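Possible metal-dependent hydrolase (PDB 3RPC) probably acts as a zinc-dependent hydrolase of the metallo-beta-lactamase superfamily, carrying two zinc ions at its presumed active site. Local coordinates at residues T191-Q195 with H232-S236. Sequence-based numbering, arbitrary orientation.
Sequences TGYAQ and HTATS
Gly192 O receives the backbone N of Thr235 at 3.0 Å. Having no side chain, Gly192 leaves its CA bare beside Thr233 and 3.4 Å from Thr235 O, a CA-H...O contact. Two further bonds, Ala234 N to Tyr193 O and Gln195 N to His232 O, continue the pairing; the backbones come closest at the single beta bridge of Ala194 with Thr233, CA to CA 3.8 Å. Of the buried residues Gly192, Ala194 and His232, Ala194 puts CB over the centre of the His232 imidazole, 3.8 Å from its centroid, a CH-pi contact for which a small methyl is well suited. The loops follow strands 186-190 and 221-225, parallel neighbours in one sheet of the metallo-beta-lactamase fold, and the His232 side chain, with Phe39 against its ring, stands about 6 Å from a zinc ion without being its ligand. Tyr193, Gln195, Ala234 and Thr235 are partly exposed. Branched Thr235 serves two neighbours, OG1 meeting Tyr193 CB at 3.1 Å and CG2 meeting Thr191 O. Looser is the Tyr193 ring: CG is anti to the backbone N (chi1 -156°), its far end turns away from 232-236, and CD2 stays 4.4 Å from Ala234 CB. Gln195 OE1 touches that methyl, while its NE2 bonds to Asp201 O.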
ATOM      1  N   THR A 191      11.076  -4.412  15.499  1.00 13.53           N
ATOM      2  CA  THR A 191      10.241  -4.336  16.700  1.00 11.90           C
ATOM      3  C   THR A 191      10.760  -3.371  17.758  1.00 14.55           C
ATOM      4  O   THR A 191      10.363  -3.455  18.926  1.00 14.05           O
ATOM      5  CB  THR A 191      10.057  -5.730  17.342  1.00 14.41           C
ATOM      6  OG1 THR A 191      11.327  -6.237  17.790  1.00 14.63           O
ATOM      7  CG2 THR A 191       9.462  -6.700  16.346  1.00 15.98           C
ATOM      8  N   GLY A 192      11.614  -2.441  17.348  1.00 13.59           N
ATOM      9  CA  GLY A 192      12.175  -1.471  18.266  1.00 15.48           C
ATOM     10  C   GLY A 192      11.236  -0.357  18.708  1.00 13.28           C
ATOM     11  O   GLY A 192      11.603   0.456  19.554  1.00 13.12           O
ATOM     12  N   TYR A 193      10.032  -0.299  18.140  1.00 13.61           N
ATOM     13  CA  TYR A 193       9.025   0.659  18.594  1.00 12.78           C
ATOM     14  C   TYR A 193       9.592   2.083  18.647  1.00 12.47           C
ATOM     15  O   TYR A 193       9.558   2.768  19.682  1.00 14.59           O
ATOM     16  CB  TYR A 193       8.478   0.223  19.952  1.00 12.69           C
ATOM     17  CG  TYR A 193       7.096   0.728  20.303  1.00 14.84           C
ATOM     18  CD1 TYR A 193       5.978   0.293  19.606  1.00 15.94           C
ATOM     19  CD2 TYR A 193       6.909   1.601  21.372  1.00 15.99           C
ATOM     20  CE1 TYR A 193       4.699   0.737  19.955  1.00 16.07           C
ATOM     21  CE2 TYR A 193       5.649   2.044  21.732  1.00 17.72           C
ATOM     22  CZ  TYR A 193       4.557   1.610  21.018  1.00 16.03           C
ATOM     23  OH  TYR A 193       3.300   2.059  21.384  1.00 19.95           O
ATOM     24  N   ALA A 194      10.123   2.521  17.508  1.00 15.33           N
ATOM     25  CA  ALA A 194      10.651   3.868  17.367  1.00 14.16           C
ATOM     26  C   ALA A 194       9.539   4.890  17.593  1.00 13.08           C
ATOM     27  O   ALA A 194       8.447   4.760  17.027  1.00 14.50           O
ATOM     28  CB  ALA A 194      11.263   4.038  15.985  1.00 16.61           C
ATOM     29  N   GLN A 195       9.820   5.908  18.396  1.00 13.93           N
ATOM     30  CA  GLN A 195       8.796   6.891  18.754  1.00 14.27           C
ATOM     31  C   GLN A 195       9.237   8.322  18.518  1.00 17.17           C
ATOM     32  O   GLN A 195      10.430   8.647  18.562  1.00 16.95           O
ATOM     33  CB  GLN A 195       8.361   6.706  20.203  1.00 15.17           C
ATOM     34  CG  GLN A 195       7.632   5.417  20.427  1.00 13.98           C
ATOM     35  CD  GLN A 195       6.948   5.367  21.777  1.00 16.28           C
ATOM     36  OE1 GLN A 195       7.590   5.169  22.792  1.00 17.32           O
ATOM     37  NE2 GLN A 195       5.631   5.553  21.786  1.00 16.48           N
ATOM     38  N   HIS A 232      15.860   6.336  19.044  1.00 15.55           N
ATOM     39  CA  HIS A 232      14.433   6.488  19.336  1.00 17.26           C
ATOM     40  C   HIS A 232      13.625   5.198  19.443  1.00 17.63           C
ATOM     41  O   HIS A 232      12.416   5.248  19.657  1.00 14.43           O
ATOM     42  CB  HIS A 232      13.760   7.479  18.370  1.00 18.25           C
ATOM     43  CG  HIS A 232      13.802   7.069  16.928  1.00 19.13           C
ATOM     44  ND1 HIS A 232      14.753   6.210  16.419  1.00 21.77           N
ATOM     45  CD2 HIS A 232      13.019   7.424  15.880  1.00 20.63           C
ATOM     46  CE1 HIS A 232      14.549   6.046  15.122  1.00 25.18           C
ATOM     47  NE2 HIS A 232      13.505   6.774  14.770  1.00 21.92           N
ATOM     48  N   THR A 233      14.291   4.054  19.334  1.00 16.83           N
ATOM     49  CA  THR A 233      13.618   2.773  19.505  1.00 13.97           C
ATOM     50  C   THR A 233      13.402   2.504  20.998  1.00 13.68           C
ATOM     51  O   THR A 233      14.339   2.128  21.726  1.00 16.30           O
ATOM     52  CB  THR A 233      14.385   1.634  18.814  1.00 15.09           C
ATOM     53  OG1 THR A 233      15.805   1.817  18.985  1.00 16.48           O
ATOM     54  CG2 THR A 233      14.100   1.666  17.339  1.00 15.31           C
ATOM     55  N   ALA A 234      12.166   2.720  21.437  1.00 13.15           N
ATOM     56  CA  ALA A 234      11.800   2.692  22.847  1.00 14.05           C
ATOM     57  C   ALA A 234      11.607   1.286  23.395  1.00 14.14           C
ATOM     58  O   ALA A 234      11.414   1.107  24.595  1.00 18.04           O
ATOM     59  CB  ALA A 234      10.541   3.510  23.052  1.00 14.60           C
ATOM     60  N   THR A 235      11.666   0.292  22.519  1.00 13.45           N
ATOM     61  CA  THR A 235      11.565  -1.103  22.927  1.00 13.04           C
ATOM     62  C   THR A 235      12.895  -1.789  22.626  1.00 13.69           C
ATOM     63  O   THR A 235      13.345  -1.815  21.473  1.00 15.06           O
ATOM     64  CB  THR A 235      10.431  -1.815  22.196  1.00 15.37           C
ATOM     65  OG1 THR A 235       9.178  -1.245  22.614  1.00 15.24           O
ATOM     66  CG2 THR A 235      10.443  -3.314  22.494  1.00 16.08           C
ATOM     67  N   SER A 236      13.516  -2.340  23.666  1.00 14.29           N
ATOM     68  CA  SER A 236      14.853  -2.925  23.587  1.00 14.50           C
ATOM     69  C   SER A 236      14.792  -4.447  23.474  1.00 14.90           C
ATOM     70  O   SER A 236      13.730  -5.044  23.627  1.00 15.32           O
ATOM     71  CB  SER A 236      15.619  -2.572  24.860  1.00 14.27           C
ATOM     72  OG  SER A 236      14.991  -3.175  25.985  1.00 17.62           O
TER